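PDB 4ZCF: restriction endonuclease EcoP15I, modification subunit from Escherichia coli, which methylates one adenine in the recognition sequence 5'-CAGCAG-3' using S-adenosyl-L-methionine, and joins the Res subunit to cleave DNA. Local coordinates for residues A[62-67]-A[154-159]; A[267-272]-A[312-317]; A[453-456]-A[461-464]; A[535-540]-A[609-614]; A[588-593]-A[620-625]. All coordinates share one frame; numbering follows the deposited sequence.

Interaction 1. Residues A[62-67]-A[154-159]; sequences GKSYAR and LDEAKR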
# COMPACT_ATOMS: atom_id res chain seq x y z
N GLY A 62 15.58 12.06 12.64
CA GLY A 62 16.25 11.24 11.64
C GLY A 62 15.40 10.98 10.40
O GLY A 62 15.89 10.40 9.43
N LYS A 63 14.13 11.46 10.42
CA LYS A 63 13.22 11.37 9.29
C LYS A 63 13.79 12.15 8.11
O LYS A 63 13.73 11.65 6.98
CB LYS A 63 11.82 11.89 9.67
CG LYS A 63 10.75 11.56 8.64
CD LYS A 63 9.32 11.75 9.16
CE LYS A 63 8.32 11.48 8.05
NZ LYS A 63 6.93 11.31 8.55
N SER A 64 14.34 13.37 8.37
CA SER A 64 14.96 14.22 7.35
C SER A 64 16.24 13.59 6.82
O SER A 64 16.53 13.74 5.63
CB SER A 64 15.22 15.64 7.88
OG SER A 64 15.79 15.68 9.17
N TYR A 65 16.98 12.87 7.69
CA TYR A 65 18.19 12.10 7.40
C TYR A 65 17.86 10.88 6.53
O TYR A 65 18.61 10.58 5.60
CB TYR A 65 18.90 11.67 8.71
CG TYR A 65 20.24 10.97 8.50
CD1 TYR A 65 21.40 11.70 8.26
CD2 TYR A 65 20.34 9.59 8.59
CE1 TYR A 65 22.62 11.07 8.08
CE2 TYR A 65 21.57 8.94 8.43
CZ TYR A 65 22.71 9.69 8.16
OH TYR A 65 23.93 9.06 8.01
N ALA A 66 16.76 10.15 6.86
CA ALA A 66 16.29 8.99 6.09
C ALA A 66 15.84 9.41 4.69
O ALA A 66 16.12 8.71 3.72
CB ALA A 66 15.16 8.28 6.82
N ARG A 67 15.19 10.59 4.57
CA ARG A 67 14.76 11.16 3.28
C ARG A 67 15.97 11.50 2.36
O ARG A 67 15.92 11.26 1.15
CB ARG A 67 13.85 12.39 3.50
CG ARG A 67 12.41 12.01 3.85
CD ARG A 67 11.44 13.19 3.81
NE ARG A 67 11.43 13.95 5.07
CZ ARG A 67 12.04 15.12 5.26
NH1 ARG A 67 12.71 15.70 4.27
NH2 ARG A 67 11.98 15.72 6.44
N LEU A 154 20.99 23.66 12.31
CA LEU A 154 22.26 23.09 12.80
C LEU A 154 22.10 22.22 14.06
O LEU A 154 22.78 21.20 14.16
CB LEU A 154 23.28 24.22 13.01
CG LEU A 154 24.77 23.89 12.86
CD1 LEU A 154 25.13 23.47 11.43
CD2 LEU A 154 25.62 25.08 13.22
N ASP A 155 21.17 22.60 14.98
CA ASP A 155 20.85 21.86 16.22
C ASP A 155 20.26 20.48 15.91
O ASP A 155 20.54 19.54 16.64
CB ASP A 155 19.90 22.65 17.09
N GLU A 156 19.45 20.36 14.83
CA GLU A 156 18.86 19.10 14.42
C GLU A 156 19.92 18.19 13.78
O GLU A 156 19.98 17.00 14.11
CB GLU A 156 17.65 19.31 13.49
CG GLU A 156 16.72 18.11 13.48
CD GLU A 156 15.47 18.25 12.64
OE1 GLU A 156 14.63 19.13 12.95
OE2 GLU A 156 15.31 17.47 11.67
N ALA A 157 20.80 18.77 12.94
CA ALA A 157 21.92 18.06 12.31
C ALA A 157 22.96 17.56 13.34
O ALA A 157 23.63 16.55 13.09
CB ALA A 157 22.59 18.96 11.29
N LYS A 158 23.06 18.26 14.50
CA LYS A 158 23.91 17.90 15.64
C LYS A 158 23.24 16.74 16.40
O LYS A 158 23.92 15.80 16.82
CB LYS A 158 24.04 19.10 16.61
CG LYS A 158 25.13 20.11 16.28
CD LYS A 158 25.00 21.34 17.19
CE LYS A 158 26.18 22.29 17.12
NZ LYS A 158 26.29 22.95 15.79
N ARG A 159 21.91 16.84 16.59
CA ARG A 159 21.07 15.87 17.30
C ARG A 159 20.95 14.54 16.57
O ARG A 159 20.91 13.49 17.23
CB ARG A 159 19.69 16.46 17.64
CG ARG A 159 19.72 17.40 18.84
CD ARG A 159 18.36 17.94 19.22
NE ARG A 159 18.45 19.12 20.09
CZ ARG A 159 18.54 19.08 21.42
NH1 ARG A 159 18.56 17.91 22.06
NH2 ARG A 159 18.62 20.21 22.12
O HOH W 1 14.52 14.68 11.20
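The carboxylate of Glu156 and the guanidinium of Arg67 are the flat groups that meet Ser64, one from across the contact and one from its own helix. Glu156 presents the single oxygen OE2, which lies 3.1 Å from Ser64 OG. Arg67 lays one face of its guanidinium against the backbone of Ser64, whose CA sits 3.5 Å above that plane, nearer its border than its centre. Arg67 NH2 and Glu156 OE2 remain 6.4 Å apart, so the opposite charges are neighbours without touching.

A water completes the contact and shows how two helices can be joined with little direct packing. It donates to Glu156 OE2 at 2.9 Å. It also accepts from the backbone N of Gly62 at 3.2 Å. Its third bond, to Ser64 OG, is 2.6 Å long. The extended Glu156 chain, with CG anti to the backbone N (chi1 -158°), carries the carboxylate across to reach it. Gly62 holds the N-cap position of helix 63-71, so the negative group is likely to be eased by the positive end of that helix.

Ser64 and Tyr65 rest on Ile160, one turn further along helix 154-164. Tyr65 also reaches Leu146 of helix 143-150 and hydrogen-bonds through OH to Asp137 OD2, and Ala66 leans on Tyr179 and Pro180 of helix 171-188.

Interaction 2. Residues A[267-272]-A[312-317]; sequences NLLVNI and DGIYTG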
# COMPACT_ATOMS: atom_id res chain seq x y z
N ASN A 267 -6.58 -32.37 -4.17
CA ASN A 267 -5.96 -33.33 -5.09
C ASN A 267 -6.14 -34.78 -4.64
O ASN A 267 -6.35 -35.65 -5.48
CB ASN A 267 -4.48 -33.02 -5.30
CG ASN A 267 -4.15 -31.86 -6.21
OD1 ASN A 267 -4.87 -31.56 -7.16
ND2 ASN A 267 -2.98 -31.24 -5.99
N LEU A 268 -6.08 -35.03 -3.32
CA LEU A 268 -6.25 -36.35 -2.70
C LEU A 268 -7.66 -36.87 -2.92
O LEU A 268 -7.82 -38.02 -3.32
CB LEU A 268 -5.92 -36.25 -1.20
CG LEU A 268 -6.23 -37.45 -0.30
CD1 LEU A 268 -5.08 -38.45 -0.30
CD2 LEU A 268 -6.52 -37.00 1.12
N LEU A 269 -8.67 -36.02 -2.66
CA LEU A 269 -10.10 -36.32 -2.79
C LEU A 269 -10.51 -36.57 -4.23
O LEU A 269 -11.31 -37.46 -4.46
CB LEU A 269 -10.96 -35.22 -2.16
CG LEU A 269 -11.45 -35.43 -0.72
CD1 LEU A 269 -10.36 -35.12 0.26
CD2 LEU A 269 -12.60 -34.49 -0.41
N VAL A 270 -9.98 -35.79 -5.20
CA VAL A 270 -10.31 -36.02 -6.62
C VAL A 270 -9.76 -37.39 -7.07
O VAL A 270 -10.42 -38.11 -7.82
CB VAL A 270 -9.95 -34.83 -7.58
CG1 VAL A 270 -8.47 -34.48 -7.53
CG2 VAL A 270 -10.37 -35.13 -9.02
N ASN A 271 -8.57 -37.77 -6.55
CA ASN A 271 -7.91 -39.05 -6.80
C ASN A 271 -8.74 -40.18 -6.18
O ASN A 271 -9.08 -41.12 -6.89
CB ASN A 271 -6.47 -39.04 -6.28
CG ASN A 271 -5.74 -40.36 -6.47
OD1 ASN A 271 -5.36 -40.74 -7.59
ND2 ASN A 271 -5.54 -41.08 -5.37
N ILE A 272 -9.11 -40.05 -4.89
CA ILE A 272 -9.92 -41.03 -4.16
C ILE A 272 -11.31 -41.17 -4.78
O ILE A 272 -11.81 -42.30 -4.88
CB ILE A 272 -9.90 -40.75 -2.62
CG1 ILE A 272 -8.94 -41.73 -1.90
CG2 ILE A 272 -11.30 -40.80 -1.97
CD1 ILE A 272 -7.58 -41.18 -1.59
N ASP A 312 -19.44 -38.02 -11.10
CA ASP A 312 -18.70 -36.77 -11.34
C ASP A 312 -17.73 -36.40 -10.18
O ASP A 312 -16.99 -35.40 -10.27
CB ASP A 312 -19.66 -35.62 -11.63
N GLY A 313 -17.73 -37.22 -9.12
CA GLY A 313 -16.85 -37.09 -7.97
C GLY A 313 -17.50 -36.90 -6.62
O GLY A 313 -18.73 -36.96 -6.49
N ILE A 314 -16.65 -36.67 -5.60
CA ILE A 314 -17.02 -36.40 -4.21
C ILE A 314 -17.58 -34.98 -4.14
O ILE A 314 -17.01 -34.07 -4.74
CB ILE A 314 -15.76 -36.56 -3.29
CG1 ILE A 314 -15.27 -38.02 -3.25
CG2 ILE A 314 -16.01 -36.01 -1.88
CD1 ILE A 314 -13.89 -38.19 -2.78
N TYR A 315 -18.67 -34.78 -3.40
CA TYR A 315 -19.29 -33.46 -3.21
C TYR A 315 -19.87 -33.28 -1.81
O TYR A 315 -19.91 -34.22 -1.03
CB TYR A 315 -20.36 -33.16 -4.30
CG TYR A 315 -21.60 -34.02 -4.23
CD1 TYR A 315 -22.69 -33.65 -3.44
CD2 TYR A 315 -21.72 -35.18 -5.00
CE1 TYR A 315 -23.84 -34.43 -3.38
CE2 TYR A 315 -22.86 -35.98 -4.94
CZ TYR A 315 -23.92 -35.60 -4.13
OH TYR A 315 -25.08 -36.35 -4.08
N THR A 316 -20.35 -32.06 -1.53
CA THR A 316 -20.98 -31.66 -0.28
C THR A 316 -22.36 -31.03 -0.54
O THR A 316 -22.64 -30.52 -1.63
CB THR A 316 -20.04 -30.64 0.46
OG1 THR A 316 -20.34 -30.58 1.85
CG2 THR A 316 -20.09 -29.22 -0.13
N GLY A 317 -23.20 -31.03 0.49
CA GLY A 317 -24.44 -30.28 0.47
C GLY A 317 -24.11 -28.94 1.11
O GLY A 317 -23.89 -28.89 2.31
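Ile314, Leu269 and Ile272 form a small helix-on-sheet contact, in which helix 264-279 packs against strand 313-318 of a four-stranded antiparallel sheet. The strand pairs with 308-310 in a beta-hairpin and with 376-380 on its other side. The nearest atom of this contact is about 5 Å from the bound DNA, and its sheet is a different one from the large central sheet of the methylase domain, consistent with the target-recognition region of a beta-subtype methylase.

The example shows how one branched residue can serve two turns of a helix. Ile314 has by far the largest share of buried surface, and its two branches divide the work. CG2, set anti to the backbone N, meets Leu269 CD2 at 4.0 Å, the two side chains crossing at about a right angle. The longer branch, with CG1 beside the backbone N (chi1 -66°), runs out almost fully extended and brings CD1 over the helix backbone near the carbonyl O of Leu269. An alanine here would lose both branches and would probably leave Leu269 CD2 and Ile272 CG2 facing a gap between helix and strand.

Other residues close round the same side chain: Tyr289 of helix 283-296, Tyr306, and Ile309 of the neighbouring strand. The next face of the helix looks to the dimer, where Leu268 packs on Met347 of the second Mod subunit. Ile272, with the smallest share, approaches obliquely and contributes one methyl, CG2, which stands 3.8 Å from Ile314 CD1.

Interaction 3. Residues A[453-456]-A[461-464]; sequences NLNN and SYQF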
# COMPACT_ATOMS: atom_id res chain seq x y z
N ASN A 453 12.80 -24.86 -4.74
CA ASN A 453 11.76 -25.87 -4.48
C ASN A 453 10.47 -25.66 -5.28
O ASN A 453 9.86 -26.63 -5.72
CB ASN A 453 11.37 -25.91 -3.00
CG ASN A 453 12.43 -26.31 -2.02
OD1 ASN A 453 12.21 -26.23 -0.81
ND2 ASN A 453 13.60 -26.72 -2.49
N LEU A 454 10.02 -24.39 -5.40
CA LEU A 454 8.79 -24.10 -6.13
C LEU A 454 8.94 -24.38 -7.63
O LEU A 454 8.11 -25.07 -8.18
CB LEU A 454 8.26 -22.68 -5.84
CG LEU A 454 7.65 -22.43 -4.43
CD1 LEU A 454 7.55 -20.91 -4.11
CD2 LEU A 454 6.29 -23.12 -4.26
N ASN A 455 10.02 -23.89 -8.26
CA ASN A 455 10.34 -24.07 -9.69
C ASN A 455 10.44 -25.52 -10.16
O ASN A 455 10.11 -25.79 -11.32
CB ASN A 455 11.58 -23.29 -10.06
CG ASN A 455 11.37 -21.81 -10.27
OD1 ASN A 455 10.33 -21.23 -9.97
ND2 ASN A 455 12.37 -21.18 -10.84
N ASN A 456 10.86 -26.42 -9.32
CA ASN A 456 11.01 -27.79 -9.74
C ASN A 456 9.82 -28.60 -9.39
O ASN A 456 9.86 -29.78 -9.42
CB ASN A 456 12.30 -28.44 -9.21
CG ASN A 456 12.28 -28.65 -7.75
OD1 ASN A 456 11.30 -28.38 -7.11
ND2 ASN A 456 13.34 -29.15 -7.22
N SER A 461 8.04 -20.90 -12.75
CA SER A 461 9.33 -20.33 -13.13
C SER A 461 9.45 -18.91 -12.60
O SER A 461 9.38 -17.94 -13.35
CB SER A 461 9.54 -20.39 -14.65
OG SER A 461 8.52 -19.68 -15.32
N TYR A 462 9.63 -18.79 -11.28
CA TYR A 462 9.88 -17.48 -10.66
C TYR A 462 11.38 -17.22 -10.78
O TYR A 462 12.15 -18.16 -11.00
CB TYR A 462 9.51 -17.45 -9.16
CG TYR A 462 8.14 -18.00 -8.81
CD1 TYR A 462 6.98 -17.29 -9.14
CD2 TYR A 462 8.01 -19.17 -8.07
CE1 TYR A 462 5.72 -17.79 -8.81
CE2 TYR A 462 6.75 -19.65 -7.71
CZ TYR A 462 5.61 -18.97 -8.10
OH TYR A 462 4.38 -19.45 -7.77
N GLN A 463 11.81 -15.97 -10.62
CA GLN A 463 13.23 -15.65 -10.61
C GLN A 463 13.50 -15.01 -9.28
O GLN A 463 12.72 -14.18 -8.82
CB GLN A 463 13.59 -14.69 -11.74
CG GLN A 463 13.00 -15.07 -13.08
CD GLN A 463 12.86 -13.84 -13.93
OE1 GLN A 463 13.84 -13.30 -14.45
NE2 GLN A 463 11.62 -13.37 -14.04
N PHE A 464 14.57 -15.39 -8.63
CA PHE A 464 14.86 -14.76 -7.37
C PHE A 464 15.99 -13.74 -7.51
O PHE A 464 16.92 -13.94 -8.29
CB PHE A 464 15.16 -15.80 -6.25
CG PHE A 464 16.51 -16.49 -6.25
CD1 PHE A 464 17.68 -15.80 -5.92
CD2 PHE A 464 16.61 -17.87 -6.46
CE1 PHE A 464 18.92 -16.44 -5.88
CE2 PHE A 464 17.86 -18.51 -6.42
CZ PHE A 464 19.00 -17.80 -6.13
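In the beta-alpha-beta crossover formed by strand 434-439, helix 446-455 and strand 461-468 of the Rossmann-like methylase domain, Asn455 at the end of the helix grips Tyr462 near the beginning of the second strand. One side-chain amide serves both backbone polar atoms of a single residue. Asn455 OD1 accepts from Tyr462 N at 2.9 Å, with the donor tilted 21° from the carbonyl plane. Asn455 ND2 donates to Tyr462 O at 3.0 Å in a nearly straight bond (168°), arriving on a lone pair in the plane of that carbonyl. The pair fixes the rotation of the amide and tells its oxygen from its nitrogen.

Beside these two bonds, Leu454 reaches the edge of the Tyr462 ring, its CB lying 3.9 Å from CE2 and close to the ring plane. Tyr462 OH is hydrogen-bonded to Gly433 N.

An aspartate in place of Asn455 could still accept from Tyr462 N but would probably leave Tyr462 O without its donor. The amide thus does at Tyr462 what a neighbouring strand's peptide would do, satisfying the strand's polar backbone before Phe464 takes up pairing with Leu96.

Interaction 4. Residues A[535-540]-A[609-614]; sequences VVLTPE and VFYGSN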
# COMPACT_ATOMS: atom_id res chain seq x y z
N VAL A 535 44.09 6.67 -16.03
CA VAL A 535 44.91 5.47 -15.96
C VAL A 535 44.35 4.44 -16.94
O VAL A 535 43.13 4.40 -17.16
CB VAL A 535 44.86 4.90 -14.55
N VAL A 536 45.22 3.60 -17.52
CA VAL A 536 44.80 2.54 -18.45
C VAL A 536 43.89 1.59 -17.63
O VAL A 536 44.15 1.35 -16.45
CB VAL A 536 45.98 1.77 -19.11
CG1 VAL A 536 45.54 1.09 -20.40
CG2 VAL A 536 47.17 2.69 -19.37
N LEU A 537 42.79 1.12 -18.24
CA LEU A 537 41.87 0.24 -17.53
C LEU A 537 42.48 -1.13 -17.30
O LEU A 537 43.00 -1.75 -18.24
CB LEU A 537 40.53 0.06 -18.29
CG LEU A 537 39.60 1.24 -18.49
CD1 LEU A 537 38.49 0.86 -19.47
CD2 LEU A 537 38.99 1.70 -17.19
N THR A 538 42.40 -1.59 -16.05
CA THR A 538 42.80 -2.93 -15.64
C THR A 538 41.75 -3.88 -16.29
O THR A 538 40.57 -3.50 -16.33
CB THR A 538 42.82 -2.97 -14.12
OG1 THR A 538 44.06 -2.44 -13.69
CG2 THR A 538 42.62 -4.34 -13.53
N PRO A 539 42.13 -5.07 -16.84
CA PRO A 539 41.12 -5.98 -17.42
C PRO A 539 39.91 -6.20 -16.51
O PRO A 539 38.81 -6.41 -17.01
CB PRO A 539 41.90 -7.28 -17.66
CG PRO A 539 43.30 -6.84 -17.83
CD PRO A 539 43.48 -5.67 -16.92
N GLU A 540 40.11 -6.12 -15.18
CA GLU A 540 39.03 -6.21 -14.19
C GLU A 540 38.18 -4.93 -14.24
O GLU A 540 36.97 -5.02 -14.35
CB GLU A 540 39.56 -6.50 -12.77
CG GLU A 540 38.48 -6.48 -11.68
CD GLU A 540 38.81 -7.19 -10.38
OE1 GLU A 540 38.94 -6.51 -9.34
OE2 GLU A 540 38.89 -8.45 -10.41
N VAL A 609 27.37 3.25 -27.61
CA VAL A 609 27.99 3.84 -26.41
C VAL A 609 29.52 3.57 -26.43
O VAL A 609 29.93 2.42 -26.53
CB VAL A 609 27.33 3.34 -25.08
CG1 VAL A 609 27.75 4.19 -23.88
CG2 VAL A 609 25.82 3.27 -25.20
N PHE A 610 30.34 4.61 -26.35
CA PHE A 610 31.79 4.43 -26.37
C PHE A 610 32.48 5.14 -25.20
O PHE A 610 32.00 6.18 -24.73
CB PHE A 610 32.40 4.84 -27.73
CG PHE A 610 32.34 6.32 -28.03
CD1 PHE A 610 31.22 6.88 -28.63
CD2 PHE A 610 33.37 7.17 -27.65
CE1 PHE A 610 31.13 8.26 -28.84
CE2 PHE A 610 33.29 8.54 -27.88
CZ PHE A 610 32.17 9.07 -28.47
N TYR A 611 33.59 4.59 -24.73
CA TYR A 611 34.37 5.16 -23.63
C TYR A 611 35.28 6.32 -24.13
O TYR A 611 36.29 6.08 -24.80
CB TYR A 611 35.18 4.04 -22.96
CG TYR A 611 36.01 4.44 -21.78
CD1 TYR A 611 35.53 5.34 -20.83
CD2 TYR A 611 37.24 3.85 -21.54
CE1 TYR A 611 36.30 5.70 -19.72
CE2 TYR A 611 38.03 4.22 -20.45
CZ TYR A 611 37.55 5.14 -19.54
OH TYR A 611 38.29 5.47 -18.43
N GLY A 612 34.89 7.56 -23.79
CA GLY A 612 35.54 8.82 -24.12
C GLY A 612 37.05 8.85 -24.05
O GLY A 612 37.71 9.16 -25.05
N SER A 613 37.63 8.47 -22.88
CA SER A 613 39.08 8.43 -22.61
C SER A 613 39.90 7.62 -23.64
O SER A 613 41.07 7.94 -23.87
CB SER A 613 39.35 7.89 -21.21
OG SER A 613 39.56 8.94 -20.28
N ASN A 614 39.28 6.56 -24.23
CA ASN A 614 39.91 5.68 -25.21
C ASN A 614 39.57 6.05 -26.67
O ASN A 614 39.90 5.29 -27.60
CB ASN A 614 39.55 4.22 -24.90
CG ASN A 614 40.22 3.66 -23.68
OD1 ASN A 614 41.20 4.21 -23.16
ND2 ASN A 614 39.73 2.52 -23.22
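Leu537 meets Tyr611 where the chain leading into helix 539-552 passes the end of strand 607-611, in the mixed five-stranded sheet of the C-terminal domain. The case shows how one leucine of a loop leading into a helix can pack against a strand end.

Along the loop, the CB atoms of Val535 and Val536 point away from residues 609-614. Leu537 turns the other way. Its CG, anti to the carbonyl carbon (chi1 -66°), comes to 3.9 Å from Tyr611 CE2, and from there the branches part. CD1 comes closest, lying 3.5 Å from Tyr611 CE2 in an oblique approach to the ring, while CD2 follows the ring outward to stand 4.0 Å from Tyr611 OH. Leu545 and Phe516 also touch this leucine. Thr538 then takes the N-cap position, although its side chain makes no capping bond; its backbone N is bonded instead to the side chain of Gln541. Pro539 and Glu540 begin the helix and lead off from the contact.

Within the tyrosine's own segment, Ser613 CB lies 3.7 Å above one face of the Tyr611 ring, near its border. The carbonyl of Ser613 accepts from Lys759 of the Res subunit, placing the contact beside that interface. Asn614 ND2, which donates to Ile581 O, is 4.3 Å from Leu537 CD1.

Interaction 5. Residues A[588-593]-A[620-625]; sequences EALKAL and QMELNE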
# COMPACT_ATOMS: atom_id res chain seq x y z
N GLU A 588 38.58 0.53 -40.29
CA GLU A 588 38.22 -0.84 -40.71
C GLU A 588 37.11 -1.37 -39.81
O GLU A 588 36.17 -2.00 -40.30
CB GLU A 588 39.46 -1.79 -40.67
CG GLU A 588 40.67 -1.34 -41.48
CD GLU A 588 40.41 -0.66 -42.82
OE1 GLU A 588 39.72 -1.25 -43.68
OE2 GLU A 588 40.92 0.47 -43.01
N ALA A 589 37.22 -1.09 -38.49
CA ALA A 589 36.25 -1.44 -37.45
C ALA A 589 34.89 -0.78 -37.73
O ALA A 589 33.86 -1.44 -37.67
CB ALA A 589 36.79 -1.03 -36.09
N LEU A 590 34.92 0.52 -38.12
CA LEU A 590 33.77 1.34 -38.50
C LEU A 590 33.09 0.78 -39.76
O LEU A 590 31.86 0.67 -39.77
CB LEU A 590 34.23 2.80 -38.72
CG LEU A 590 33.17 3.87 -39.04
CD1 LEU A 590 32.10 3.96 -37.95
CD2 LEU A 590 33.83 5.22 -39.23
N LYS A 591 33.88 0.41 -40.80
CA LYS A 591 33.38 -0.18 -42.05
C LYS A 591 32.78 -1.55 -41.78
O LYS A 591 31.78 -1.91 -42.42
CB LYS A 591 34.50 -0.32 -43.09
CG LYS A 591 34.35 0.61 -44.30
CD LYS A 591 35.41 1.75 -44.33
CE LYS A 591 36.85 1.29 -44.52
NZ LYS A 591 37.07 0.61 -45.83
N ALA A 592 33.38 -2.32 -40.85
CA ALA A 592 32.89 -3.65 -40.48
C ALA A 592 31.58 -3.52 -39.71
O ALA A 592 30.68 -4.35 -39.90
CB ALA A 592 33.94 -4.40 -39.67
N LEU A 593 31.45 -2.46 -38.87
CA LEU A 593 30.25 -2.12 -38.10
C LEU A 593 29.08 -1.86 -39.06
O LEU A 593 28.03 -2.46 -38.89
CB LEU A 593 30.54 -0.91 -37.20
CG LEU A 593 29.42 -0.18 -36.44
CD1 LEU A 593 28.43 -1.15 -35.78
CD2 LEU A 593 30.01 0.69 -35.35
N GLN A 620 36.40 10.03 -32.86
CA GLN A 620 35.17 10.36 -32.13
C GLN A 620 34.17 11.06 -33.08
O GLN A 620 33.00 10.68 -33.15
CB GLN A 620 35.54 11.23 -30.91
CG GLN A 620 34.55 11.30 -29.77
CD GLN A 620 35.18 11.65 -28.44
OE1 GLN A 620 36.28 11.20 -28.09
NE2 GLN A 620 34.48 12.43 -27.63
N MET A 621 34.67 12.04 -33.89
CA MET A 621 33.89 12.79 -34.90
C MET A 621 33.57 11.90 -36.10
O MET A 621 32.48 12.01 -36.67
CB MET A 621 34.69 13.99 -35.41
CG MET A 621 34.37 15.28 -34.71
SD MET A 621 35.74 16.46 -34.79
CE MET A 621 35.76 16.84 -36.55
N GLU A 622 34.53 11.05 -36.49
CA GLU A 622 34.43 10.11 -37.60
C GLU A 622 33.29 9.13 -37.37
O GLU A 622 32.54 8.86 -38.31
CB GLU A 622 35.76 9.37 -37.76
CG GLU A 622 35.88 8.51 -39.01
CD GLU A 622 37.19 7.77 -39.13
OE1 GLU A 622 38.23 8.33 -38.71
OE2 GLU A 622 37.18 6.64 -39.66
N LEU A 623 33.13 8.64 -36.12
CA LEU A 623 32.05 7.71 -35.74
C LEU A 623 30.69 8.37 -35.86
O LEU A 623 29.75 7.73 -36.32
CB LEU A 623 32.25 7.19 -34.30
CG LEU A 623 32.27 5.67 -34.12
CD1 LEU A 623 32.73 5.32 -32.72
CD2 LEU A 623 30.91 5.04 -34.40
N ASN A 624 30.59 9.66 -35.48
CA ASN A 624 29.36 10.43 -35.56
C ASN A 624 28.92 10.65 -37.01
O ASN A 624 27.81 10.25 -37.37
CB ASN A 624 29.49 11.76 -34.79
CG ASN A 624 28.24 12.62 -34.78
OD1 ASN A 624 27.13 12.16 -34.48
ND2 ASN A 624 28.41 13.90 -35.05
N GLU A 625 29.80 11.26 -37.85
CA GLU A 625 29.53 11.53 -39.27
C GLU A 625 29.06 10.28 -40.03
O GLU A 625 28.04 10.34 -40.71
CB GLU A 625 30.75 12.14 -39.94
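Leu590 is the side chain through which helix 587-598 meets Glu622 and Leu623 of helix 618-629. These are the connecting helices of two successive beta-alpha-beta units, which link the neighbouring parallel strands 577-580, 607-611 and 639-643 of the C-terminal domain.

From CB, which points toward the partner helix, the side chain continues to CG, anti to the backbone N (chi1 -176°). That torsion carries the fork straight into the space between the helices, and each methyl then takes a different partner. CD1 turns to Leu623 and lies 3.9 Å from its CD2, the two leucines crossing obliquely. CD2 lies against the extended Glu622 chain, which passes it at a slant, 3.9 Å from its CG. The contact is therefore apolar on one branch and mixed on the other, a useful reminder that a glutamate's methylene groups pack like any hydrocarbon.

Toward the sheet, Leu623 packs on Leu580 and Leu640. Glu622 also packs on Ile681 of the Res subunit, so this helix faces that chain as well. The buried carboxylate has a polar partner, OE2 being hydrogen-bonded to Ser587 OG just ahead of residues 588-593, while Leu590 CD2 stands 3.7 Å from that same Glu622 OE2.

Overall arrangement
The five contacts differ in polarity and burial, and neither property follows distance from the centre of the chain. Interactions 2 and 5 are buried and largely apolar, helix on strand in one and helix on helix in the other, interaction 5 with a glutamate among its partners; interactions 1, 3 and 4 are only partly buried. Interaction 1 is bridged by a water, interaction 3 rests on a pair of amide-to-backbone hydrogen bonds, and interaction 4 on a leucine against a ring. Interactions 4 and 5 share the C-terminal sheet: their centres are about 18 Å apart and Phe610 touches Gln620 between them, both beside the Res subunit. Interaction 2 lies near the DNA, with interaction 3 in the central methylase sheet.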